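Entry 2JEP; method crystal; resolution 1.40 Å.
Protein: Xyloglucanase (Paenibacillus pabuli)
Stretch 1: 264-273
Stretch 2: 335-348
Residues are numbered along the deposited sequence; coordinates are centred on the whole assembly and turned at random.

Stretch 1 264-273: HYYSPWDFAG
Stretch 2 335-348: SNNVYRAAYAKAVT

F271 and Y343 form the apolar centre of this small contact, which buries 337 Å² summed over both stretches. Both CA-to-CB bonds point toward the opposing stretch and both side chains are t at chi1 (171° and -176°), with chi2 of 68° and 69°. The edge of F271 meets the face of Y343: ring centroids lie 5.4 Å apart, planes at 70°, and F271 CE2 sits 3.7 Å from Y343 CG. F271 CZ lies 3.8 Å from the backbone Y339 O, and F271 CE1 packs 4.0 Å from the side-chain atom Y339 CB; Y339 (chi1 m) starts toward the contact, but its end leads away.

F271 belongs to a short helix, 269-272, with P268 at its N-cap position; a cis peptide bond precedes P268. A272 N donates to P268 O (3.0 Å) and G273 N to W269 O (2.8 Å). Stretch 2 is almost wholly helical, and the helix runs on past T348, so Y339, Y343 and V347, spaced four apart, present one side; Y343 N to Y339 O (2.8 Å) and V347 N to Y343 O (2.9 Å) are among the i to i-4 bonds of these turns. The register sets A272 CA 8.3 Å from R340 CA and Y265 CA 8.6 Å from V347 CA.

Beside the aromatic pair, the small A272 side chain places CB 4.3 Å from Y343 CZ. Extended Y265 (phi/psi -143/115, chi1 t) brings CD2 to 4.2 Å from V347 CG2 and 3.6 Å from Y343 OH.

At the polar edge, tyrosine suits position 343 because its hydroxyl extends past the apolar ring contacts to the loop: Y343 OH donates to S267 O at 2.8 Å, near the Y343 ring plane. S267 (-96/143) turns its own CB away. Beyond F271, a water donates to F271 O (3.1 Å) and accepts from N336 ND2 (3.0 Å), bridging the stretches.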

# COMPACT_ATOMS: atom_id res chain seq x y z
N HIS A 264 4.10 2.54 -5.26
CA HIS A 264 2.98 3.47 -5.21
C HIS A 264 3.06 4.42 -6.39
O HIS A 264 4.15 4.67 -6.88
CB HIS A 264 2.97 4.25 -3.89
CG HIS A 264 2.72 3.40 -2.68
ND1 HIS A 264 2.85 3.87 -1.39
CD2 HIS A 264 2.41 2.08 -2.58
CE1 HIS A 264 2.57 2.88 -0.54
NE2 HIS A 264 2.30 1.78 -1.24
N TYR A 265 1.93 4.96 -6.82
CA TYR A 265 1.91 5.76 -8.04
C TYR A 265 0.96 6.94 -7.92
O TYR A 265 -0.25 6.76 -7.83
CB TYR A 265 1.51 4.91 -9.23
CG TYR A 265 1.80 5.55 -10.57
CD1 TYR A 265 3.08 5.55 -11.08
CD2 TYR A 265 0.81 6.21 -11.29
CE1 TYR A 265 3.36 6.16 -12.30
CE2 TYR A 265 1.09 6.81 -12.50
CZ TYR A 265 2.36 6.78 -12.99
OH TYR A 265 2.68 7.37 -14.21
N TYR A 266 1.53 8.14 -7.96
CA TYR A 266 0.77 9.38 -7.90
C TYR A 266 1.36 10.39 -8.90
O TYR A 266 1.32 11.60 -8.66
CB TYR A 266 0.82 9.97 -6.50
CG TYR A 266 0.17 9.16 -5.38
CD1 TYR A 266 -1.18 9.25 -5.14
CD2 TYR A 266 0.92 8.37 -4.55
CE1 TYR A 266 -1.75 8.60 -4.07
CE2 TYR A 266 0.36 7.70 -3.48
CZ TYR A 266 -0.98 7.80 -3.26
OH TYR A 266 -1.59 7.22 -2.16
N SER A 267 1.88 9.89 -10.02
CA SER A 267 2.50 10.78 -11.00
C SER A 267 1.54 11.14 -12.11
O SER A 267 0.76 10.31 -12.54
CB SER A 267 3.72 10.12 -11.62
OG SER A 267 4.74 9.88 -10.66
N PRO A 268 1.60 12.38 -12.60
CA PRO A 268 2.41 13.49 -12.13
C PRO A 268 1.78 14.14 -10.91
O PRO A 268 0.58 14.37 -10.87
CB PRO A 268 2.41 14.46 -13.33
CG PRO A 268 1.07 14.21 -13.97
CD PRO A 268 0.73 12.77 -13.73
N TRP A 269 2.62 14.43 -9.92
CA TRP A 269 2.13 14.91 -8.63
C TRP A 269 1.36 16.20 -8.75
O TRP A 269 0.40 16.43 -8.02
CB TRP A 269 3.31 15.13 -7.69
CG TRP A 269 2.92 15.51 -6.29
CD1 TRP A 269 3.11 16.73 -5.70
CD2 TRP A 269 2.26 14.68 -5.33
NE1 TRP A 269 2.61 16.71 -4.42
CE2 TRP A 269 2.07 15.47 -4.17
CE3 TRP A 269 1.77 13.37 -5.35
CZ2 TRP A 269 1.48 14.96 -3.02
CZ3 TRP A 269 1.17 12.87 -4.18
CH2 TRP A 269 1.05 13.67 -3.03
N ASP A 270 1.76 17.08 -9.67
CA ASP A 270 1.08 18.34 -9.82
C ASP A 270 -0.42 18.17 -10.07
O ASP A 270 -1.22 18.95 -9.55
CB ASP A 270 1.80 19.29 -10.80
CG ASP A 270 1.94 18.78 -12.24
OD1 ASP A 270 1.53 17.66 -12.57
OD2 ASP A 270 2.55 19.57 -13.03
N PHE A 271 -0.78 17.13 -10.82
CA PHE A 271 -2.17 16.75 -10.99
C PHE A 271 -2.74 15.99 -9.81
O PHE A 271 -3.81 16.32 -9.30
CB PHE A 271 -2.33 15.89 -12.27
CG PHE A 271 -3.69 15.26 -12.42
CD1 PHE A 271 -4.81 16.04 -12.65
CD2 PHE A 271 -3.86 13.90 -12.24
CE1 PHE A 271 -6.08 15.47 -12.74
CE2 PHE A 271 -5.12 13.32 -12.30
CZ PHE A 271 -6.25 14.11 -12.55
N ALA A 272 -2.03 14.92 -9.42
CA ALA A 272 -2.62 13.91 -8.55
C ALA A 272 -2.64 14.27 -7.08
O ALA A 272 -3.56 13.84 -6.36
CB ALA A 272 -1.92 12.57 -8.74
N GLY A 273 -1.62 14.99 -6.62
CA GLY A 273 -1.49 15.21 -5.19
C GLY A 273 -1.22 16.62 -4.71
O GLY A 273 -1.42 16.92 -3.52
N SER A 335 -14.64 20.62 -14.03
CA SER A 335 -14.50 19.38 -14.81
C SER A 335 -13.53 18.36 -14.22
O SER A 335 -13.32 17.32 -14.81
CB SER A 335 -14.10 19.68 -16.24
OG SER A 335 -12.76 20.14 -16.38
N ASN A 336 -12.97 18.62 -13.04
CA ASN A 336 -11.89 17.78 -12.54
C ASN A 336 -12.24 16.32 -12.43
O ASN A 336 -11.39 15.46 -12.65
CB ASN A 336 -11.39 18.34 -11.21
CG ASN A 336 -10.37 17.45 -10.52
OD1 ASN A 336 -10.67 16.88 -9.46
ND2 ASN A 336 -9.15 17.34 -11.08
N ASN A 337 -13.48 15.98 -12.06
CA ASN A 337 -13.80 14.56 -11.88
C ASN A 337 -13.73 13.77 -13.18
O ASN A 337 -13.51 12.56 -13.14
CB ASN A 337 -15.14 14.37 -11.17
CG ASN A 337 -15.03 14.49 -9.67
OD1 ASN A 337 -14.00 14.18 -9.09
ND2 ASN A 337 -16.09 14.98 -9.03
N VAL A 338 -13.91 14.42 -14.32
CA VAL A 338 -13.70 13.74 -15.58
C VAL A 338 -12.29 13.16 -15.62
O VAL A 338 -12.08 12.02 -16.05
CB VAL A 338 -13.88 14.72 -16.80
CG1 VAL A 338 -13.52 14.07 -18.12
CG2 VAL A 338 -15.33 15.27 -16.82
N TYR A 339 -11.33 13.95 -15.16
CA TYR A 339 -9.92 13.54 -15.20
C TYR A 339 -9.51 12.60 -14.09
O TYR A 339 -8.66 11.75 -14.29
CB TYR A 339 -8.98 14.78 -15.34
CG TYR A 339 -9.51 15.60 -16.48
CD1 TYR A 339 -9.51 15.08 -17.77
CD2 TYR A 339 -10.23 16.76 -16.25
CE1 TYR A 339 -10.13 15.72 -18.80
CE2 TYR A 339 -10.85 17.43 -17.30
CZ TYR A 339 -10.82 16.88 -18.56
OH TYR A 339 -11.47 17.48 -19.63
N ARG A 340 -10.13 12.75 -12.91
CA ARG A 340 -9.89 11.77 -11.87
C ARG A 340 -10.35 10.39 -12.31
O ARG A 340 -9.69 9.39 -12.06
CB ARG A 340 -10.56 12.20 -10.56
CG ARG A 340 -10.01 13.54 -10.05
CD ARG A 340 -10.05 13.66 -8.53
NE ARG A 340 -11.41 13.57 -8.05
CZ ARG A 340 -11.78 13.14 -6.83
NH1 ARG A 340 -10.90 12.69 -5.92
NH2 ARG A 340 -13.05 13.15 -6.52
N ALA A 341 -11.50 10.34 -12.98
CA ALA A 341 -11.97 9.10 -13.55
C ALA A 341 -11.01 8.61 -14.62
O ALA A 341 -10.64 7.43 -14.63
CB ALA A 341 -13.39 9.27 -14.10
N ALA A 342 -10.64 9.48 -15.57
CA ALA A 342 -9.75 9.05 -16.67
C ALA A 342 -8.43 8.51 -16.13
O ALA A 342 -7.92 7.50 -16.63
CB ALA A 342 -9.52 10.20 -17.65
N TYR A 343 -7.88 9.19 -15.13
CA TYR A 343 -6.61 8.77 -14.52
C TYR A 343 -6.78 7.43 -13.83
O TYR A 343 -5.98 6.53 -14.00
CB TYR A 343 -6.18 9.82 -13.50
CG TYR A 343 -4.86 9.62 -12.82
CD1 TYR A 343 -3.69 9.75 -13.51
CD2 TYR A 343 -4.78 9.33 -11.49
CE1 TYR A 343 -2.48 9.64 -12.91
CE2 TYR A 343 -3.56 9.18 -10.86
CZ TYR A 343 -2.40 9.35 -11.56
OH TYR A 343 -1.20 9.21 -10.89
N ALA A 344 -7.85 7.27 -13.05
CA ALA A 344 -8.05 6.02 -12.34
C ALA A 344 -8.22 4.87 -13.31
O ALA A 344 -7.69 3.78 -13.10
CB ALA A 344 -9.26 6.09 -11.39
N LYS A 345 -9.00 5.07 -14.38
CA LYS A 345 -9.17 4.03 -15.38
C LYS A 345 -7.85 3.68 -16.04
O LYS A 345 -7.55 2.50 -16.26
CB LYS A 345 -10.19 4.47 -16.45
CG LYS A 345 -10.44 3.42 -17.50
CD LYS A 345 -11.65 3.77 -18.34
CE LYS A 345 -11.88 2.71 -19.42
NZ LYS A 345 -13.16 2.97 -20.11
N ALA A 346 -7.07 4.71 -16.40
CA ALA A 346 -5.82 4.47 -17.10
C ALA A 346 -4.84 3.69 -16.21
O ALA A 346 -4.19 2.74 -16.67
CB ALA A 346 -5.23 5.79 -17.57
N VAL A 347 -4.72 4.08 -14.94
CA VAL A 347 -3.78 3.39 -14.05
C VAL A 347 -4.25 1.96 -13.85
O VAL A 347 -3.45 1.02 -13.88
CB VAL A 347 -3.62 4.15 -12.71
CG1 VAL A 347 -2.85 3.30 -11.70
CG2 VAL A 347 -2.96 5.53 -12.93
N THR A 348 -5.56 1.78 -13.63
CA THR A 348 -6.11 0.42 -13.41
C THR A 348 -5.87 -0.44 -14.64
O THR A 348 -5.42 -1.59 -14.53
CB THR A 348 -7.61 0.49 -13.05
OG1 THR A 348 -7.76 1.27 -11.86
CG2 THR A 348 -8.18 -0.87 -12.85
O HOH W 1 -6.89 16.20 -9.49